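Local structure of Lpg0393 helical bundle domain-containing protein (Legionella pneumophila subsp. pneumophila str. Philadelphia 1, 4R0G) at residues Lys227-Glu230 and Met231-Glu235; His218-Ile221 and Ala222-Lys226; Ala128-Lys132 and Gln133-Glu137; Lys117-Leu120 and Gln121-Met125. The protein acts as a guanine-nucleotide exchange factor for the small GTPases Rab5, Rab21 and Rab22, probably through its VPS9-like domain. One frame throughout, in Å; residues are numbered along the deposited sequence.

Contact 1 of 4, residues Lys227-Glu230 and Met231-Glu235; sequences KLWE and MQPAE
Pro233 sets its CG against the six-membered ring of Trp229, with Pro233 CG 4.0 Å from Trp229 CE3. The proline ring and the indole cross at about a right angle. Pro233 CD also lies near the carbonyl oxygens of Leu228 and Trp229, 3.5 Å from Leu228 O. Met231 belongs to the same packed side. It folds back along the backbone: its chain bends at chi2 (-59°) and chi3, and Met231 CE comes to 3.5 Å from Glu230 O. The backbone here makes a type I beta turn from Trp229 to Gln232. Gln232 N donates to Trp229 O (3.2 Å, 160° at the hydrogen), and Met231 N donates to Leu228 O at 3.0 Å. Gln232 is the first residue to leave helical geometry, with positive phi. The loose side carries the exposed Glu230 and Gln232, whose chains are extended beyond CG. The turn closes helix 215-229 and leads into helix 235-244. Leu241 of that helix touches Leu228, Trp229 and Pro233. Leu228 also meets Leu199 of helix 193-208, and Arg196 of that helix donates a hydrogen bond to Met231 O.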
loop_
_atom_site.group_PDB
_atom_site.type_symbol
_atom_site.label_atom_id
_atom_site.label_comp_id
_atom_site.label_asym_id
_atom_site.label_seq_id
_atom_site.Cartn_x
_atom_site.Cartn_y
_atom_site.Cartn_z
ATOM N N LYS A 227 14.823 10.502 -22.424
ATOM C CA LYS A 227 16.110 11.035 -21.919
ATOM C C LYS A 227 16.842 10.048 -21.019
ATOM O O LYS A 227 18.064 9.877 -21.150
ATOM C CB LYS A 227 15.961 12.377 -21.166
ATOM C CG LYS A 227 15.371 13.573 -21.951
ATOM C CD LYS A 227 15.214 14.831 -21.019
ATOM C CE LYS A 227 14.324 15.978 -21.591
ATOM N NZ LYS A 227 13.531 16.649 -20.483
ATOM N N LEU A 228 16.104 9.406 -20.112
ATOM C CA LEU A 228 16.666 8.311 -19.292
ATOM C C LEU A 228 17.309 7.169 -20.109
ATOM O O LEU A 228 18.397 6.717 -19.783
ATOM C CB LEU A 228 15.614 7.738 -18.324
ATOM C CG LEU A 228 15.128 8.740 -17.284
ATOM C CD1 LEU A 228 13.685 8.506 -16.898
ATOM C CD2 LEU A 228 16.015 8.596 -16.091
ATOM N N TRP A 229 16.646 6.701 -21.161
ATOM C CA TRP A 229 17.245 5.681 -22.006
ATOM C C TRP A 229 18.563 6.173 -22.593
ATOM O O TRP A 229 19.562 5.435 -22.679
ATOM C CB TRP A 229 16.293 5.240 -23.117
ATOM C CG TRP A 229 15.378 4.114 -22.690
ATOM C CD1 TRP A 229 14.027 4.182 -22.498
ATOM C CD2 TRP A 229 15.758 2.770 -22.373
ATOM N NE1 TRP A 229 13.542 2.964 -22.093
ATOM C CE2 TRP A 229 14.581 2.078 -22.008
ATOM C CE3 TRP A 229 16.978 2.081 -22.363
ATOM C CZ2 TRP A 229 14.583 0.731 -21.646
ATOM C CZ3 TRP A 229 16.982 0.740 -22.001
ATOM C CH2 TRP A 229 15.789 0.079 -21.645
ATOM N N GLU A 230 18.591 7.443 -22.955
ATOM C CA GLU A 230 19.797 7.979 -23.561
ATOM C C GLU A 230 20.912 8.205 -22.547
ATOM O O GLU A 230 22.046 8.495 -22.918
ATOM C CB GLU A 230 19.474 9.207 -24.416
ATOM C CG GLU A 230 18.364 8.871 -25.425
ATOM C CD GLU A 230 18.228 9.857 -26.577
ATOM O OE1 GLU A 230 17.690 10.975 -26.347
ATOM O OE2 GLU A 230 18.643 9.495 -27.711
ATOM N N MET A 231 20.593 8.012 -21.274
ATOM C CA MET A 231 21.572 8.186 -20.209
ATOM C C MET A 231 22.261 6.872 -19.851
ATOM O O MET A 231 23.072 6.819 -18.923
ATOM C CB MET A 231 20.936 8.826 -18.976
ATOM C CG MET A 231 20.589 10.303 -19.171
ATOM S SD MET A 231 22.047 11.295 -19.594
ATOM C CE MET A 231 21.818 11.590 -21.357
ATOM N N GLN A 232 21.947 5.822 -20.608
ATOM C CA GLN A 232 22.586 4.512 -20.453
ATOM C C GLN A 232 22.399 3.905 -19.069
ATOM O O GLN A 232 23.363 3.741 -18.326
ATOM C CB GLN A 232 24.080 4.607 -20.756
ATOM C CG GLN A 232 24.429 5.250 -22.094
ATOM C CD GLN A 232 25.859 4.953 -22.512
ATOM O OE1 GLN A 232 26.798 5.103 -21.717
ATOM N NE2 GLN A 232 26.031 4.491 -23.754
ATOM N N PRO A 233 21.153 3.542 -18.740
ATOM C CA PRO A 233 20.760 3.025 -17.428
ATOM C C PRO A 233 21.277 1.618 -17.127
ATOM O O PRO A 233 21.678 0.881 -18.027
ATOM C CB PRO A 233 19.232 2.996 -17.524
ATOM C CG PRO A 233 18.968 2.790 -18.952
ATOM C CD PRO A 233 19.993 3.631 -19.646
ATOM N N ALA A 234 21.231 1.253 -15.848
ATOM C CA ALA A 234 21.660 -0.063 -15.410
ATOM C C ALA A 234 20.630 -1.094 -15.825
ATOM O O ALA A 234 19.527 -0.742 -16.255
ATOM C CB ALA A 234 21.807 -0.072 -13.901
ATOM N N GLU A 235 20.956 -2.366 -15.632
ATOM C CA GLU A 235 20.044 -3.428 -16.052
ATOM C C GLU A 235 18.711 -3.307 -15.320
ATOM O O GLU A 235 17.643 -3.310 -15.938
ATOM C CB GLU A 235 20.657 -4.818 -15.833
ATOM C CG GLU A 235 21.733 -5.202 -16.839
ATOM C CD GLU A 235 21.975 -6.721 -16.907
ATOM O OE1 GLU A 235 21.039 -7.455 -17.310
ATOM O OE2 GLU A 235 23.096 -7.178 -16.557
#

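Contact 2 of 4, residues His218-Ile221 and Ala222-Lys226; sequences HDEI and AVYVK
Ala222 opens the second segment by donating its N-H to His218 O at 3.0 Å. Its CB lies beside the same His218 O. Val223 comes next. Its N bonds to Asp219 O and makes a weak second bond to Glu220 O. CG2 of Val223 lies beside its own backbone N, because CG1 takes the position anti to that N (chi1 -178°). This sets Val223 CG2 beside Asp219 O. Glu220 OE2 approaches the same methyl more loosely. Tyr224 N then bonds to Glu220 O. One turn apart, the two side chains also meet. Glu220 bends at chi2 (-62°), and its OE1 lies 3.5 Å from Tyr224 CE2. The carboxylate plane stands 80° from the ring plane. Tyr224 also touches Leu199, Arg202 and Leu203 of helix 193-208, and it forms a cation-pi pair with Lys227. Val225 N forms a nearly straight bond to Ile221 O at 2.8 Å. Beside that bond, Ile221 CG2 and Val225 CG2 touch at 4.1 Å. Both residues are buried and both meet Ile244 of helix 235-244. Lys226 N continues the ladder to Ala222 O. Ile221 and Val225 thus serve helix 235-244 and Tyr224 serves helix 193-208, while His218, Asp219 and Lys226 are exposed. Together with the repeated i to i+4 backbone bonds, this is the pattern of an amphipathic alpha helix in a helical bundle.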
loop_
_atom_site.group_PDB
_atom_site.type_symbol
_atom_site.label_atom_id
_atom_site.label_comp_id
_atom_site.label_asym_id
_atom_site.label_seq_id
_atom_site.Cartn_x
_atom_site.Cartn_y
_atom_site.Cartn_z
ATOM N N HIS A 218 1.117 11.597 -20.888
ATOM C CA HIS A 218 1.776 10.550 -21.634
ATOM C C HIS A 218 2.952 11.126 -22.423
ATOM O O HIS A 218 4.047 10.595 -22.402
ATOM C CB HIS A 218 0.761 9.847 -22.527
ATOM C CG HIS A 218 -0.072 8.849 -21.794
ATOM N ND1 HIS A 218 0.436 7.646 -21.338
ATOM C CD2 HIS A 218 -1.376 8.876 -21.412
ATOM C CE1 HIS A 218 -0.521 6.976 -20.722
ATOM N NE2 HIS A 218 -1.624 7.701 -20.746
ATOM N N ASP A 219 2.741 12.250 -23.071
ATOM C CA ASP A 219 3.829 12.843 -23.803
ATOM C C ASP A 219 4.996 13.332 -22.919
ATOM O O ASP A 219 6.140 13.055 -23.275
ATOM C CB ASP A 219 3.330 13.930 -24.776
ATOM C CG ASP A 219 2.165 13.457 -25.663
ATOM O OD1 ASP A 219 1.984 12.225 -25.812
ATOM O OD2 ASP A 219 1.423 14.327 -26.196
ATOM N N GLU A 220 4.752 14.036 -21.798
ATOM C CA GLU A 220 5.886 14.443 -20.924
ATOM C C GLU A 220 6.618 13.229 -20.355
ATOM O O GLU A 220 7.850 13.152 -20.439
ATOM C CB GLU A 220 5.484 15.384 -19.777
ATOM C CG GLU A 220 5.754 16.885 -20.002
ATOM C CD GLU A 220 7.241 17.279 -20.196
ATOM O OE1 GLU A 220 7.997 17.276 -19.204
ATOM O OE2 GLU A 220 7.649 17.636 -21.334
ATOM N N ILE A 221 5.854 12.287 -19.786
ATOM C CA ILE A 221 6.419 11.057 -19.263
ATOM C C ILE A 221 7.350 10.420 -20.290
ATOM O O ILE A 221 8.502 10.075 -19.989
ATOM C CB ILE A 221 5.327 10.052 -18.873
ATOM C CG1 ILE A 221 4.491 10.635 -17.744
ATOM C CG2 ILE A 221 5.957 8.723 -18.445
ATOM C CD1 ILE A 221 3.690 9.634 -16.975
ATOM N N ALA A 222 6.850 10.279 -21.512
ATOM C CA ALA A 222 7.658 9.770 -22.605
ATOM C C ALA A 222 8.950 10.590 -22.801
ATOM O O ALA A 222 10.002 10.016 -23.056
ATOM C CB ALA A 222 6.851 9.717 -23.860
ATOM N N VAL A 223 8.890 11.911 -22.648
ATOM C CA VAL A 223 10.088 12.738 -22.841
ATOM C C VAL A 223 11.171 12.417 -21.791
ATOM O O VAL A 223 12.376 12.316 -22.122
ATOM C CB VAL A 223 9.789 14.278 -22.849
ATOM C CG1 VAL A 223 11.063 15.037 -23.109
ATOM C CG2 VAL A 223 8.776 14.635 -23.887
ATOM N N TYR A 224 10.733 12.255 -20.537
ATOM C CA TYR A 224 11.626 11.847 -19.461
ATOM C C TYR A 224 12.162 10.448 -19.704
ATOM O O TYR A 224 13.377 10.214 -19.642
ATOM C CB TYR A 224 10.920 11.896 -18.096
ATOM C CG TYR A 224 10.801 13.292 -17.506
ATOM C CD1 TYR A 224 11.915 13.962 -17.054
ATOM C CD2 TYR A 224 9.572 13.922 -17.389
ATOM C CE1 TYR A 224 11.821 15.232 -16.517
ATOM C CE2 TYR A 224 9.464 15.186 -16.851
ATOM C CZ TYR A 224 10.599 15.840 -16.409
ATOM O OH TYR A 224 10.535 17.116 -15.873
ATOM N N VAL A 225 11.269 9.498 -19.957
ATOM C CA VAL A 225 11.728 8.122 -20.158
ATOM C C VAL A 225 12.696 8.046 -21.334
ATOM O O VAL A 225 13.679 7.309 -21.307
ATOM C CB VAL A 225 10.560 7.152 -20.379
ATOM C CG1 VAL A 225 11.081 5.769 -20.691
ATOM C CG2 VAL A 225 9.685 7.114 -19.164
ATOM N N LYS A 226 12.428 8.839 -22.360
ATOM C CA LYS A 226 13.340 8.859 -23.477
ATOM C C LYS A 226 14.725 9.318 -23.036
ATOM O O LYS A 226 15.675 8.572 -23.221
ATOM C CB LYS A 226 12.812 9.696 -24.621
ATOM C CG LYS A 226 13.749 9.646 -25.814
ATOM C CD LYS A 226 13.280 10.586 -26.904
ATOM C CE LYS A 226 14.417 11.025 -27.781
ATOM N NZ LYS A 226 13.798 11.667 -28.950
#

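Contact 3 of 4, residues Ala128-Lys132 and Gln133-Glu137; sequences AYLEK and QRFVE
The guanidinium of Arg134 meets Glu131 at its edge. Glu131 OE2 lies almost in the guanidinium plane and accepts from Arg134 NH1 in a salt bridge of 3.0 Å, with 159° at the hydrogen. The carboxylate is met from above its own plane, and the two flat groups are turned 66° apart. Leu130 CD2 approaches the same Arg134 NH1 obliquely, at 3.6 Å. Its other methyl, CD1, meets the Phe135 ring obliquely, 3.8 Å from Phe135 CD2. Leu130 crosses both partners at about a right angle. Its two branches divide between the arginine and the ring. Glu131 and Arg134 lie side by side and point the same way. CG of Glu131 sits between its backbone N and carbonyl carbon (chi1 39°), which brings Glu131 CG to 3.5 Å from Arg134 CD. The bend at chi2 then carries the carboxylate to NH1. Glu131 holds the N-cap position of helix 132-151, which belongs to the VPS9-like part of the protein. Its carbonyl accepts from Phe135 N, and Val136 N follows with a bond to Lys132 O at 2.9 Å. One turn along the exposed side, Gln133 NE2 donates to Glu137 OE2 at 3.0 Å, reaching it on the syn side. Leu130 is buried and touches Val98 of helix 80-101, while Phe135 reaches Pro95 of the same helix.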
loop_
_atom_site.group_PDB
_atom_site.type_symbol
_atom_site.label_atom_id
_atom_site.label_comp_id
_atom_site.label_asym_id
_atom_site.label_seq_id
_atom_site.Cartn_x
_atom_site.Cartn_y
_atom_site.Cartn_z
ATOM N N ALA A 128 -19.016 26.836 22.239
ATOM C CA ALA A 128 -19.891 26.943 23.393
ATOM C C ALA A 128 -21.375 26.702 23.044
ATOM O O ALA A 128 -22.267 26.879 23.870
ATOM C CB ALA A 128 -19.666 28.277 24.129
ATOM N N TYR A 129 -21.646 26.318 21.809
ATOM C CA TYR A 129 -23.011 26.003 21.428
ATOM C C TYR A 129 -23.322 24.492 21.427
ATOM O O TYR A 129 -24.448 24.087 21.147
ATOM C CB TYR A 129 -23.339 26.651 20.072
ATOM C CG TYR A 129 -23.109 28.169 20.010
ATOM C CD1 TYR A 129 -23.401 28.997 21.100
ATOM C CD2 TYR A 129 -22.598 28.771 18.863
ATOM C CE1 TYR A 129 -23.180 30.378 21.045
ATOM C CE2 TYR A 129 -22.380 30.142 18.797
ATOM C CZ TYR A 129 -22.668 30.942 19.889
ATOM O OH TYR A 129 -22.447 32.307 19.820
ATOM N N LEU A 130 -22.318 23.656 21.703
ATOM C CA LEU A 130 -22.514 22.204 21.878
ATOM C C LEU A 130 -21.687 21.664 23.032
ATOM O O LEU A 130 -20.462 21.722 22.993
ATOM C CB LEU A 130 -22.112 21.427 20.623
ATOM C CG LEU A 130 -23.103 20.410 20.030
ATOM C CD1 LEU A 130 -22.396 19.404 19.164
ATOM C CD2 LEU A 130 -23.959 19.707 21.098
ATOM N N GLU A 131 -22.327 21.100 24.048
ATOM C CA GLU A 131 -21.550 20.514 25.139
ATOM C C GLU A 131 -20.772 19.289 24.647
ATOM O O GLU A 131 -21.299 18.502 23.859
ATOM C CB GLU A 131 -22.404 20.241 26.401
ATOM C CG GLU A 131 -23.832 19.720 26.210
ATOM C CD GLU A 131 -24.846 20.807 25.773
ATOM O OE1 GLU A 131 -25.374 21.560 26.642
ATOM O OE2 GLU A 131 -25.123 20.899 24.547
ATOM N N LYS A 132 -19.520 19.153 25.111
ATOM C CA LYS A 132 -18.566 18.119 24.656
ATOM C C LYS A 132 -19.125 16.721 24.606
ATOM O O LYS A 132 -18.888 15.995 23.638
ATOM C CB LYS A 132 -17.313 18.095 25.534
ATOM C CG LYS A 132 -16.208 17.179 25.049
ATOM C CD LYS A 132 -15.075 17.114 26.092
ATOM C CE LYS A 132 -13.715 16.703 25.493
ATOM N NZ LYS A 132 -13.070 17.791 24.727
ATOM N N GLN A 133 -19.852 16.336 25.651
ATOM C CA GLN A 133 -20.324 14.956 25.757
ATOM C C GLN A 133 -21.248 14.640 24.608
ATOM O O GLN A 133 -21.079 13.639 23.925
ATOM C CB GLN A 133 -21.058 14.720 27.066
ATOM C CG GLN A 133 -21.397 13.264 27.293
ATOM C CD GLN A 133 -22.284 13.069 28.509
ATOM O OE1 GLN A 133 -21.892 13.394 29.634
ATOM N NE2 GLN A 133 -23.491 12.542 28.290
ATOM N N ARG A 134 -22.210 15.528 24.400
ATOM C CA ARG A 134 -23.093 15.487 23.243
ATOM C C ARG A 134 -22.385 15.554 21.882
ATOM O O ARG A 134 -22.806 14.893 20.939
ATOM C CB ARG A 134 -24.143 16.593 23.356
ATOM C CG ARG A 134 -25.098 16.443 24.540
ATOM C CD ARG A 134 -26.115 17.571 24.552
ATOM N NE ARG A 134 -27.192 17.395 23.581
ATOM C CZ ARG A 134 -27.653 18.351 22.776
ATOM N NH1 ARG A 134 -27.135 19.577 22.801
ATOM N NH2 ARG A 134 -28.646 18.075 21.939
ATOM N N PHE A 135 -21.330 16.353 21.771
ATOM C CA PHE A 135 -20.577 16.407 20.525
ATOM C C PHE A 135 -20.073 14.997 20.253
ATOM O O PHE A 135 -20.279 14.453 19.171
ATOM C CB PHE A 135 -19.411 17.396 20.618
ATOM C CG PHE A 135 -18.823 17.799 19.275
ATOM C CD1 PHE A 135 -18.504 16.867 18.308
ATOM C CD2 PHE A 135 -18.582 19.122 18.987
ATOM C CE1 PHE A 135 -17.969 17.255 17.078
ATOM C CE2 PHE A 135 -18.046 19.504 17.751
ATOM C CZ PHE A 135 -17.743 18.567 16.803
ATOM N N VAL A 136 -19.439 14.384 21.248
ATOM C CA VAL A 136 -18.875 13.042 21.056
ATOM C C VAL A 136 -19.939 11.980 20.733
ATOM O O VAL A 136 -19.732 11.155 19.857
ATOM C CB VAL A 136 -17.951 12.603 22.223
ATOM C CG1 VAL A 136 -17.148 11.388 21.831
ATOM C CG2 VAL A 136 -16.995 13.721 22.581
ATOM N N GLU A 137 -21.085 12.001 21.403
ATOM C CA GLU A 137 -22.168 11.083 21.026
ATOM C C GLU A 137 -22.629 11.296 19.589
ATOM O O GLU A 137 -22.672 10.352 18.800
ATOM C CB GLU A 137 -23.348 11.242 21.959
ATOM C CG GLU A 137 -22.946 11.178 23.387
ATOM C CD GLU A 137 -24.098 11.466 24.304
ATOM O OE1 GLU A 137 -25.204 10.950 24.009
ATOM O OE2 GLU A 137 -23.900 12.212 25.299
#

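Contact 4 of 4, residues Lys117-Leu120 and Gln121-Met125; sequences KEVL and QLMTM
Residues Lys117-Leu120 and Gln121-Met125 form consecutive turns of one alpha helix, joined by four i to i+4 backbone bonds. The first, Gln121 N to Lys117 O, is weak at 3.3 Å. Leu122 N to Glu118 O and Thr124 N to Leu120 O are firmer, both 3.1 Å. Met123 N to Val119 O is the shortest, at 2.7 Å. Val119 and Met123 also pair through their side chains, which lie side by side and point the same way. CG1 of Val119 touches the terminal methyl CE of Met123 at 3.7 Å. Met123 reaches it by bending at chi2 (-73°) and again at chi3, which folds the thioether back along the helix. Its CG lies beside Val119 O. These residues form the inner side of helix 116-126, in the VPS9-like part of the protein. Val119, Leu122 and Met123 all touch Phe49 of helix 40-53, and Leu120 meets Ser45 there. Gln121 and Thr124 are exposed. Thr124 places OG1 between its backbone N and carbonyl carbon (chi1 61°), from where it donates to Gln121 O at 2.9 Å. Met125 N reaches that oxygen from the same face, so Gln121 O holds two donors. Thr124 CG2 lies near Leu120 O. Near the helix start, Ser115 OG accepts from Glu118 N.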
loop_
_atom_site.group_PDB
_atom_site.type_symbol
_atom_site.label_atom_id
_atom_site.label_comp_id
_atom_site.label_asym_id
_atom_site.label_seq_id
_atom_site.Cartn_x
_atom_site.Cartn_y
_atom_site.Cartn_z
ATOM N N LYS A 117 -6.106 32.918 11.911
ATOM C CA LYS A 117 -6.329 33.346 13.294
ATOM C C LYS A 117 -7.759 33.786 13.539
ATOM O O LYS A 117 -8.268 33.658 14.646
ATOM C CB LYS A 117 -5.350 34.454 13.710
ATOM C CG LYS A 117 -3.890 33.994 13.761
ATOM C CD LYS A 117 -3.131 34.599 14.954
ATOM C CE LYS A 117 -1.888 33.761 15.317
ATOM N NZ LYS A 117 -1.086 34.336 16.454
ATOM N N GLU A 118 -8.407 34.285 12.499
ATOM C CA GLU A 118 -9.766 34.773 12.647
ATOM C C GLU A 118 -10.770 33.629 12.674
ATOM O O GLU A 118 -11.770 33.695 13.406
ATOM C CB GLU A 118 -10.106 35.800 11.559
ATOM C CG GLU A 118 -9.419 37.164 11.783
ATOM C CD GLU A 118 -10.051 38.300 10.994
ATOM O OE1 GLU A 118 -10.296 38.132 9.777
ATOM O OE2 GLU A 118 -10.305 39.365 11.605
ATOM N N VAL A 119 -10.486 32.579 11.897
ATOM C CA VAL A 119 -11.349 31.399 11.847
ATOM C C VAL A 119 -11.207 30.550 13.102
ATOM O O VAL A 119 -12.206 30.117 13.683
ATOM C CB VAL A 119 -11.093 30.545 10.592
ATOM C CG1 VAL A 119 -11.945 29.277 10.613
ATOM C CG2 VAL A 119 -11.402 31.352 9.353
ATOM N N LEU A 120 -9.968 30.332 13.530
ATOM C CA LEU A 120 -9.715 29.598 14.766
ATOM C C LEU A 120 -10.436 30.269 15.929
ATOM O O LEU A 120 -10.913 29.606 16.844
ATOM C CB LEU A 120 -8.209 29.466 15.042
ATOM C CG LEU A 120 -7.406 28.626 14.041
ATOM C CD1 LEU A 120 -5.929 28.569 14.394
ATOM C CD2 LEU A 120 -7.957 27.207 13.909
ATOM N N GLN A 121 -10.543 31.589 15.884
ATOM C CA GLN A 121 -11.310 32.271 16.918
ATOM C C GLN A 121 -12.807 32.031 16.795
ATOM O O GLN A 121 -13.473 31.819 17.807
ATOM C CB GLN A 121 -10.983 33.759 17.000
ATOM C CG GLN A 121 -10.108 34.075 18.204
ATOM C CD GLN A 121 -10.081 35.543 18.536
ATOM O OE1 GLN A 121 -11.042 36.081 19.107
ATOM N NE2 GLN A 121 -8.977 36.210 18.186
ATOM N N LEU A 122 -13.321 32.061 15.564
ATOM C CA LEU A 122 -14.721 31.760 15.301
ATOM C C LEU A 122 -14.994 30.368 15.829
ATOM O O LEU A 122 -16.052 30.096 16.408
ATOM C CB LEU A 122 -15.013 31.786 13.798
ATOM C CG LEU A 122 -16.419 32.232 13.346
ATOM C CD1 LEU A 122 -16.782 31.778 11.912
ATOM C CD2 LEU A 122 -17.534 31.869 14.328
ATOM N N MET A 123 -14.020 29.490 15.631
ATOM C CA MET A 123 -14.232 28.093 15.941
ATOM C C MET A 123 -14.382 27.953 17.435
ATOM O O MET A 123 -15.286 27.273 17.914
ATOM C CB MET A 123 -13.088 27.230 15.405
ATOM C CG MET A 123 -12.996 27.190 13.858
ATOM S SD MET A 123 -14.291 26.211 13.077
ATOM C CE MET A 123 -14.867 27.400 11.900
ATOM N N THR A 124 -13.536 28.655 18.177
ATOM C CA THR A 124 -13.598 28.596 19.644
ATOM C C THR A 124 -14.827 29.288 20.224
ATOM O O THR A 124 -15.296 28.908 21.280
ATOM C CB THR A 124 -12.315 29.131 20.313
ATOM O OG1 THR A 124 -12.127 30.502 19.961
ATOM C CG2 THR A 124 -11.104 28.316 19.859
ATOM N N MET A 125 -15.329 30.310 19.546
ATOM C CA MET A 125 -16.533 31.008 20.000
ATOM C C MET A 125 -17.733 30.077 19.925
ATOM O O MET A 125 -18.598 30.057 20.804
ATOM C CB MET A 125 -16.828 32.232 19.112
ATOM C CG MET A 125 -15.773 33.340 19.099
ATOM S SD MET A 125 -15.607 34.265 20.650
ATOM C CE MET A 125 -14.266 33.396 21.430
#

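How the contacts relate
Contacts 1 and 2 share helix 215-229 in the helical bundle part. Contacts 3 and 4 lie in the VPS9-like part, contact 4 on helix 116-126 and contact 3 at the start of helix 132-151, with centres about 17 Å apart. The two pairs sit on opposite sides of the chain's centre; contacts 1 and 3 have centres about 60 Å apart. Contact 2 is partly buried, while the other three are surface contacts. Contacts 2 and 4 lie within single helices, each with an apolar pair one turn apart turned toward neighbouring helices. Contacts 1 and 3 mark helix ends: a turn with a proline at the first, an N-cap with a salt bridge at the second.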